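PDB 4AJ9: catalase-3 from Neurospora crassa, which uses heme to break down hydrogen peroxide into oxygen and water, probably protecting the cell from its toxic effects. Local coordinates for residues Q183-S195 against D439-S451. Numbering follows the deposited sequence.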
ATOM      1  N   GLN C 183      34.056  11.171   6.813  1.00  7.49           N
ATOM      2  CA  GLN C 183      33.870  11.053   5.364  1.00  6.53           C
ATOM      3  C   GLN C 183      34.184  12.398   4.711  1.00  7.67           C
ATOM      4  O   GLN C 183      33.273  13.150   4.352  1.00  8.29           O
ATOM      5  CB  GLN C 183      32.409  10.668   5.070  1.00  9.41           C
ATOM      6  CG  GLN C 183      32.104  10.324   3.611  1.00  9.86           C
ATOM      7  CD  GLN C 183      32.763   9.031   3.202  1.00 12.19           C
ATOM      8  OE1 GLN C 183      32.154   7.959   3.274  1.00 14.35           O
ATOM      9  NE2 GLN C 183      34.032   9.115   2.803  1.00  4.88           N
ATOM     10  N   PRO C 184      35.485  12.715   4.548  1.00  5.31           N
ATOM     11  CA  PRO C 184      35.884  14.104   4.274  1.00  7.40           C
ATOM     12  C   PRO C 184      35.396  14.683   2.948  1.00  4.24           C
ATOM     13  O   PRO C 184      35.462  15.895   2.786  1.00  8.29           O
ATOM     14  CB  PRO C 184      37.420  14.046   4.309  1.00 12.43           C
ATOM     15  CG  PRO C 184      37.732  12.864   5.169  1.00  9.74           C
ATOM     16  CD  PRO C 184      36.641  11.860   4.871  1.00  8.46           C
ATOM     17  N   SER C 185      34.908  13.857   2.024  1.00  6.30           N
ATOM     18  CA  SER C 185      34.388  14.405   0.781  1.00  5.87           C
ATOM     19  C   SER C 185      33.276  15.401   1.124  1.00  5.92           C
ATOM     20  O   SER C 185      33.031  16.348   0.383  1.00  5.52           O
ATOM     21  CB  SER C 185      33.851  13.295  -0.125  1.00 10.34           C
ATOM     22  OG  SER C 185      32.773  12.623   0.500  1.00  7.42           O
ATOM     23  N   ALA C 186      32.628  15.184   2.270  1.00  7.07           N
ATOM     24  CA  ALA C 186      31.472  15.985   2.685  1.00  5.49           C
ATOM     25  C   ALA C 186      31.848  17.422   3.025  1.00  7.79           C
ATOM     26  O   ALA C 186      30.980  18.288   3.133  1.00  6.91           O
ATOM     27  CB  ALA C 186      30.768  15.324   3.890  1.00  4.92           C
ATOM     28  N   LEU C 187      33.140  17.694   3.174  1.00  8.58           N
ATOM     29  CA  LEU C 187      33.548  19.005   3.684  1.00  7.44           C
ATOM     30  C   LEU C 187      33.195  20.148   2.739  1.00  6.33           C
ATOM     31  O   LEU C 187      32.970  21.289   3.174  1.00  6.68           O
ATOM     32  CB  LEU C 187      35.039  19.023   4.022  1.00  7.95           C
ATOM     33  CG  LEU C 187      35.400  18.113   5.195  1.00  9.60           C
ATOM     34  CD1 LEU C 187      36.902  17.902   5.257  1.00 10.78           C
ATOM     35  CD2 LEU C 187      34.860  18.668   6.521  1.00  5.91           C
ATOM     36  N   HIS C 188      33.128  19.860   1.448  1.00  5.94           N
ATOM     37  CA  HIS C 188      32.902  20.943   0.497  1.00  6.27           C
ATOM     38  C   HIS C 188      31.470  21.435   0.614  1.00 11.58           C
ATOM     39  O   HIS C 188      31.227  22.617   0.875  1.00  8.10           O
ATOM     40  CB  HIS C 188      33.257  20.538  -0.943  1.00  5.65           C
ATOM     41  CG  HIS C 188      33.348  21.700  -1.892  1.00  6.59           C
ATOM     42  ND1 HIS C 188      33.587  21.544  -3.243  1.00  7.99           N
ATOM     43  CD2 HIS C 188      33.224  23.034  -1.685  1.00  6.61           C
ATOM     44  CE1 HIS C 188      33.601  22.732  -3.825  1.00  6.17           C
ATOM     45  NE2 HIS C 188      33.379  23.653  -2.902  1.00  8.26           N
ATOM     46  N   THR C 189      30.515  20.529   0.444  1.00  7.96           N
ATOM     47  CA  THR C 189      29.121  20.912   0.579  1.00  6.77           C
ATOM     48  C   THR C 189      28.868  21.488   1.968  1.00  5.41           C
ATOM     49  O   THR C 189      28.084  22.419   2.124  1.00  5.04           O
ATOM     50  CB  THR C 189      28.168  19.725   0.289  1.00  9.26           C
ATOM     51  OG1 THR C 189      28.405  19.248  -1.037  1.00  6.39           O
ATOM     52  CG2 THR C 189      26.702  20.162   0.393  1.00  4.60           C
ATOM     53  N   LEU C 190      29.557  20.961   2.979  1.00  6.26           N
ATOM     54  CA  LEU C 190      29.404  21.482   4.328  1.00  5.53           C
ATOM     55  C   LEU C 190      29.708  22.991   4.384  1.00  7.04           C
ATOM     56  O   LEU C 190      28.920  23.771   4.920  1.00  7.34           O
ATOM     57  CB  LEU C 190      30.278  20.698   5.312  1.00  5.65           C
ATOM     58  CG  LEU C 190      30.229  21.127   6.783  1.00  4.97           C
ATOM     59  CD1 LEU C 190      28.817  20.989   7.387  1.00  3.65           C
ATOM     60  CD2 LEU C 190      31.249  20.331   7.579  1.00  4.54           C
ATOM     61  N   PHE C 191      30.840  23.403   3.820  1.00  9.93           N
ATOM     62  CA  PHE C 191      31.218  24.821   3.802  1.00  7.19           C
ATOM     63  C   PHE C 191      30.151  25.688   3.127  1.00 10.48           C
ATOM     64  O   PHE C 191      29.832  26.784   3.593  1.00  5.93           O
ATOM     65  CB  PHE C 191      32.590  25.009   3.129  1.00  6.75           C
ATOM     66  CG  PHE C 191      33.749  24.965   4.089  1.00  7.29           C
ATOM     67  CD1 PHE C 191      33.927  23.881   4.934  1.00  6.22           C
ATOM     68  CD2 PHE C 191      34.638  26.024   4.172  1.00 10.97           C
ATOM     69  CE1 PHE C 191      34.978  23.852   5.830  1.00 12.96           C
ATOM     70  CE2 PHE C 191      35.691  26.000   5.068  1.00  9.10           C
ATOM     71  CZ  PHE C 191      35.858  24.914   5.900  1.00  9.82           C
ATOM     72  N   TRP C 192      29.598  25.199   2.021  1.00  7.31           N
ATOM     73  CA  TRP C 192      28.527  25.919   1.345  1.00  4.66           C
ATOM     74  C   TRP C 192      27.290  26.021   2.247  1.00  5.07           C
ATOM     75  O   TRP C 192      26.626  27.063   2.297  1.00  7.53           O
ATOM     76  CB  TRP C 192      28.133  25.218   0.042  1.00  4.83           C
ATOM     77  CG  TRP C 192      29.067  25.456  -1.143  1.00  6.54           C
ATOM     78  CD1 TRP C 192      30.212  24.766  -1.434  1.00  6.18           C
ATOM     79  CD2 TRP C 192      28.906  26.425  -2.199  1.00  5.81           C
ATOM     80  NE1 TRP C 192      30.774  25.249  -2.597  1.00  4.70           N
ATOM     81  CE2 TRP C 192      29.993  26.261  -3.086  1.00  7.81           C
ATOM     82  CE3 TRP C 192      27.944  27.400  -2.486  1.00  6.75           C
ATOM     83  CZ2 TRP C 192      30.154  27.043  -4.232  1.00  9.25           C
ATOM     84  CZ3 TRP C 192      28.110  28.187  -3.621  1.00  4.77           C
ATOM     85  CH2 TRP C 192      29.205  27.996  -4.484  1.00  7.83           C
ATOM     86  N   ALA C 193      26.971  24.932   2.944  1.00  6.26           N
ATOM     87  CA  ALA C 193      25.789  24.923   3.812  1.00  4.53           C
ATOM     88  C   ALA C 193      26.001  25.833   5.028  1.00  7.87           C
ATOM     89  O   ALA C 193      25.042  26.354   5.603  1.00  6.94           O
ATOM     90  CB  ALA C 193      25.456  23.489   4.256  1.00  4.83           C
ATOM     91  N   MET C 194      27.264  26.015   5.414  1.00  4.74           N
ATOM     92  CA  MET C 194      27.617  26.927   6.507  1.00  7.93           C
ATOM     93  C   MET C 194      27.708  28.382   6.045  1.00 10.34           C
ATOM     94  O   MET C 194      27.908  29.275   6.861  1.00 11.88           O
ATOM     95  CB  MET C 194      28.941  26.513   7.159  1.00  5.24           C
ATOM     96  CG  MET C 194      28.924  25.139   7.815  1.00  7.38           C
ATOM     97  SD  MET C 194      27.762  25.068   9.202  1.00  8.13           S
ATOM     98  CE  MET C 194      26.628  23.791   8.639  1.00  9.43           C
ATOM     99  N   SER C 195      27.559  28.618   4.740  1.00  6.40           N
ATOM    100  CA  SER C 195      27.558  29.977   4.211  1.00  4.59           C
ATOM    101  C   SER C 195      26.125  30.480   4.064  1.00  9.77           C
ATOM    102  O   SER C 195      25.181  29.865   4.588  1.00  5.90           O
ATOM    103  CB  SER C 195      28.287  30.035   2.860  1.00  7.99           C
ATOM    104  OG  SER C 195      27.462  29.529   1.814  1.00  6.23           O
ATOM    105  N   ASP C 439      40.239  11.604  -5.256  1.00 12.27           N
ATOM    106  CA  ASP C 439      40.885  11.607  -3.935  1.00 11.15           C
ATOM    107  C   ASP C 439      40.981  12.935  -3.160  1.00  9.54           C
ATOM    108  O   ASP C 439      41.133  12.919  -1.938  1.00 14.52           O
ATOM    109  CB  ASP C 439      42.289  10.991  -4.026  1.00 12.28           C
ATOM    110  CG  ASP C 439      42.264   9.473  -4.090  1.00 23.89           C
ATOM    111  OD1 ASP C 439      41.162   8.896  -3.986  1.00 21.15           O
ATOM    112  OD2 ASP C 439      43.348   8.858  -4.223  1.00 31.64           O
ATOM    113  N   ASP C 440      40.919  14.069  -3.852  1.00  8.60           N
ATOM    114  CA  ASP C 440      41.176  15.363  -3.206  1.00 11.21           C
ATOM    115  C   ASP C 440      39.915  15.967  -2.590  1.00  8.00           C
ATOM    116  O   ASP C 440      39.008  16.375  -3.305  1.00  9.75           O
ATOM    117  CB  ASP C 440      41.806  16.344  -4.205  1.00 10.81           C
ATOM    118  CG  ASP C 440      42.162  17.689  -3.578  1.00 14.40           C
ATOM    119  OD1 ASP C 440      41.427  18.168  -2.687  1.00 10.30           O
ATOM    120  OD2 ASP C 440      43.181  18.279  -3.991  1.00 12.40           O
ATOM    121  N   HIS C 441      39.880  16.053  -1.262  1.00  6.87           N
ATOM    122  CA  HIS C 441      38.666  16.484  -0.572  1.00 10.47           C
ATOM    123  C   HIS C 441      38.740  17.875   0.044  1.00 14.93           C
ATOM    124  O   HIS C 441      37.766  18.332   0.646  1.00  9.53           O
ATOM    125  CB  HIS C 441      38.306  15.474   0.521  1.00  6.29           C
ATOM    126  CG  HIS C 441      38.244  14.062   0.039  1.00  8.33           C
ATOM    127  ND1 HIS C 441      37.450  13.673  -1.020  1.00 10.46           N
ATOM    128  CD2 HIS C 441      38.870  12.942   0.474  1.00  5.90           C
ATOM    129  CE1 HIS C 441      37.586  12.372  -1.216  1.00  7.38           C
ATOM    130  NE2 HIS C 441      38.443  11.905  -0.322  1.00 10.13           N
ATOM    131  N   TYR C 442      39.873  18.558  -0.124  1.00  7.06           N
ATOM    132  CA  TYR C 442      40.146  19.769   0.639  1.00  8.39           C
ATOM    133  C   TYR C 442      40.420  20.999  -0.213  1.00  5.49           C
ATOM    134  O   TYR C 442      40.151  22.129   0.201  1.00  7.28           O
ATOM    135  CB  TYR C 442      41.325  19.511   1.574  1.00  7.20           C
ATOM    136  CG  TYR C 442      41.147  18.272   2.423  1.00  9.23           C
ATOM    137  CD1 TYR C 442      40.404  18.312   3.596  1.00  6.25           C
ATOM    138  CD2 TYR C 442      41.724  17.060   2.054  1.00 11.10           C
ATOM    139  CE1 TYR C 442      40.243  17.179   4.383  1.00  9.42           C
ATOM    140  CE2 TYR C 442      41.558  15.916   2.832  1.00 10.39           C
ATOM    141  CZ  TYR C 442      40.822  15.986   3.994  1.00  9.61           C
ATOM    142  OH  TYR C 442      40.671  14.861   4.769  1.00  6.37           O
ATOM    143  N   THR C 443      40.952  20.780  -1.410  1.00  9.37           N
ATOM    144  CA  THR C 443      41.341  21.891  -2.269  1.00 12.55           C
ATOM    145  C   THR C 443      40.164  22.809  -2.590  1.00 10.20           C
ATOM    146  O   THR C 443      40.277  24.033  -2.471  1.00 10.11           O
ATOM    147  CB  THR C 443      42.036  21.397  -3.558  1.00 10.83           C
ATOM    148  OG1 THR C 443      43.268  20.750  -3.215  1.00 10.67           O
ATOM    149  CG2 THR C 443      42.312  22.555  -4.494  1.00 10.33           C
ATOM    150  N   GLN C 444      39.022  22.241  -2.970  1.00  9.37           N
ATOM    151  CA  GLN C 444      37.910  23.109  -3.327  1.00  7.10           C
ATOM    152  C   GLN C 444      37.184  23.759  -2.151  1.00  4.88           C
ATOM    153  O   GLN C 444      36.746  24.898  -2.259  1.00 10.96           O
ATOM    154  CB  GLN C 444      36.960  22.446  -4.326  1.00  7.80           C
ATOM    155  CG  GLN C 444      37.592  22.351  -5.690  1.00  9.26           C
ATOM    156  CD  GLN C 444      36.581  22.267  -6.798  1.00 13.21           C
ATOM    157  OE1 GLN C 444      35.371  22.147  -6.553  1.00  7.31           O
ATOM    158  NE2 GLN C 444      37.063  22.312  -8.027  1.00  5.47           N
ATOM    159  N   PRO C 445      37.050  23.044  -1.026  1.00  6.48           N
ATOM    160  CA  PRO C 445      36.542  23.777   0.136  1.00 11.35           C
ATOM    161  C   PRO C 445      37.406  25.001   0.408  1.00  9.88           C
ATOM    162  O   PRO C 445      36.874  26.081   0.675  1.00  5.41           O
ATOM    163  CB  PRO C 445      36.664  22.761   1.267  1.00  4.66           C
ATOM    164  CG  PRO C 445      36.463  21.441   0.586  1.00  8.23           C
ATOM    165  CD  PRO C 445      37.140  21.593  -0.769  1.00  7.21           C
ATOM    166  N   ARG C 446      38.725  24.841   0.331  1.00  7.62           N
ATOM    167  CA  ARG C 446      39.619  25.991   0.460  1.00 12.21           C
ATOM    168  C   ARG C 446      39.351  27.053  -0.612  1.00 10.82           C
ATOM    169  O   ARG C 446      39.227  28.235  -0.303  1.00 10.52           O
ATOM    170  CB  ARG C 446      41.083  25.554   0.441  1.00 13.13           C
ATOM    171  CG  ARG C 446      42.063  26.714   0.577  1.00 11.15           C
ATOM    172  CD  ARG C 446      41.822  27.506   1.850  1.00  9.08           C
ATOM    173  NE  ARG C 446      42.804  28.582   1.980  1.00 10.77           N
ATOM    174  CZ  ARG C 446      43.964  28.459   2.617  1.00  9.11           C
ATOM    175  NH1 ARG C 446      44.281  27.314   3.214  1.00 10.44           N
ATOM    176  NH2 ARG C 446      44.800  29.493   2.674  1.00 17.56           N
ATOM    177  N   LEU C 447      39.240  26.627  -1.868  1.00 12.15           N
ATOM    178  CA  LEU C 447      38.906  27.540  -2.957  1.00 10.42           C
ATOM    179  C   LEU C 447      37.651  28.359  -2.649  1.00  8.57           C
ATOM    180  O   LEU C 447      37.600  29.566  -2.900  1.00 11.25           O
ATOM    181  CB  LEU C 447      38.716  26.757  -4.265  1.00  9.83           C
ATOM    182  CG  LEU C 447      38.290  27.535  -5.513  1.00 11.27           C
ATOM    183  CD1 LEU C 447      39.370  28.525  -5.948  1.00 10.69           C
ATOM    184  CD2 LEU C 447      37.947  26.586  -6.665  1.00 12.44           C
ATOM    185  N   PHE C 448      36.630  27.692  -2.119  1.00  8.11           N
ATOM    186  CA  PHE C 448      35.363  28.353  -1.842  1.00 11.38           C
ATOM    187  C   PHE C 448      35.515  29.376  -0.717  1.00  6.12           C
ATOM    188  O   PHE C 448      35.108  30.531  -0.851  1.00  9.05           O
ATOM    189  CB  PHE C 448      34.291  27.315  -1.501  1.00  5.94           C
ATOM    190  CG  PHE C 448      33.022  27.907  -0.980  1.00  7.69           C
ATOM    191  CD1 PHE C 448      32.120  28.517  -1.843  1.00  8.91           C
ATOM    192  CD2 PHE C 448      32.715  27.829   0.375  1.00 11.73           C
ATOM    193  CE1 PHE C 448      30.940  29.059  -1.365  1.00  7.53           C
ATOM    194  CE2 PHE C 448      31.539  28.365   0.863  1.00  6.99           C
ATOM    195  CZ  PHE C 448      30.651  28.985  -0.001  1.00  7.81           C
ATOM    196  N   PHE C 449      36.125  28.955   0.381  1.00  8.75           N
ATOM    197  CA  PHE C 449      36.353  29.855   1.502  1.00  9.05           C
ATOM    198  C   PHE C 449      37.180  31.087   1.081  1.00 11.67           C
ATOM    199  O   PHE C 449      36.850  32.222   1.449  1.00 12.41           O
ATOM    200  CB  PHE C 449      37.018  29.109   2.658  1.00 11.50           C
ATOM    201  CG  PHE C 449      37.188  29.948   3.889  1.00 10.95           C
ATOM    202  CD1 PHE C 449      36.157  30.087   4.795  1.00 13.98           C
ATOM    203  CD2 PHE C 449      38.382  30.612   4.132  1.00 13.12           C
ATOM    204  CE1 PHE C 449      36.309  30.875   5.934  1.00 14.15           C
ATOM    205  CE2 PHE C 449      38.542  31.398   5.266  1.00  9.90           C
ATOM    206  CZ  PHE C 449      37.505  31.528   6.166  1.00 14.03           C
ATOM    207  N   ASN C 450      38.252  30.867   0.318  1.00  8.57           N
ATOM    208  CA  ASN C 450      39.056  31.980  -0.192  1.00 11.44           C
ATOM    209  C   ASN C 450      38.247  32.989  -0.980  1.00 10.54           C
ATOM    210  O   ASN C 450      38.641  34.144  -1.100  1.00 12.70           O
ATOM    211  CB  ASN C 450      40.170  31.489  -1.125  1.00  8.65           C
ATOM    212  CG  ASN C 450      41.256  30.757  -0.402  1.00 12.38           C
ATOM    213  OD1 ASN C 450      41.352  30.822   0.820  1.00 13.79           O
ATOM    214  ND2 ASN C 450      42.085  30.030  -1.154  1.00 13.43           N
ATOM    215  N   SER C 451      37.135  32.543  -1.560  1.00  9.01           N
ATOM    216  CA  SER C 451      36.425  33.342  -2.552  1.00  7.51           C
ATOM    217  C   SER C 451      35.273  34.131  -1.938  1.00 11.55           C
ATOM    218  O   SER C 451      34.480  34.732  -2.650  1.00 12.82           O
ATOM    219  CB  SER C 451      35.913  32.448  -3.687  1.00 11.64           C
ATOM    220  OG  SER C 451      36.989  31.758  -4.311  1.00  5.48           O
TER
HETATM  221  O   HOH W   1      35.284  17.764  -0.348  1.00 14.61           O
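F448 lies flat against the indole of W192, and this face-to-face stack closes one end of the contact. The phenyl and the five-membered ring have centroids 3.8 Å apart with planes 25° from parallel, and F448 CE1 sits over the middle of the indole. F448 reaches there because its CG is anti to the backbone N (chi1 170°), which carries the ring across to helix 187-193; its CD2 packs on F191 CB, and S195 meets its rim in plane. S195 OG is itself tied back to W192 O at 2.6 Å, so that carbonyl takes both the hydroxyl and S195 N.

One turn earlier, H188 crosses P445 at about a right angle. P445 CD stands over the imidazole face, a CH-pi contact 4.3 Å from the centroid, while P445 CG packs on H188 CA at 3.6 Å, where the backbones come close. Q444 turns its amide nearly perpendicular to the imidazole, with OE1 3.3 Å from H188 CE1. H188 ND1 bonds T294 O and Q444 OE1 bonds F296 N, both outside the two segments.

At the other end L187 CD1 meets Y442 CE1 at 3.5 Å, P184 lies alongside the same phenol, whose OH is hydrogen-bonded to Q483 OE1, and S185 N sits over one face of the H441 ring. A single water bridges S185 O and H441 O. Just ahead of helix 443-450, D440 OD1 accepts from the N-H groups of Y442 and T443, an Asx turn and Asx motif, with Y442 at the N-cap position.

The two helices run nearly parallel, 20° apart with axes 8.7 Å at closest, joining the catalase core to the helical region that follows it. Helix 474-487 covers P184, F191, Y442 and P445, helix 454-468 reaches S195, and helix 174-182 backs A186 and L190.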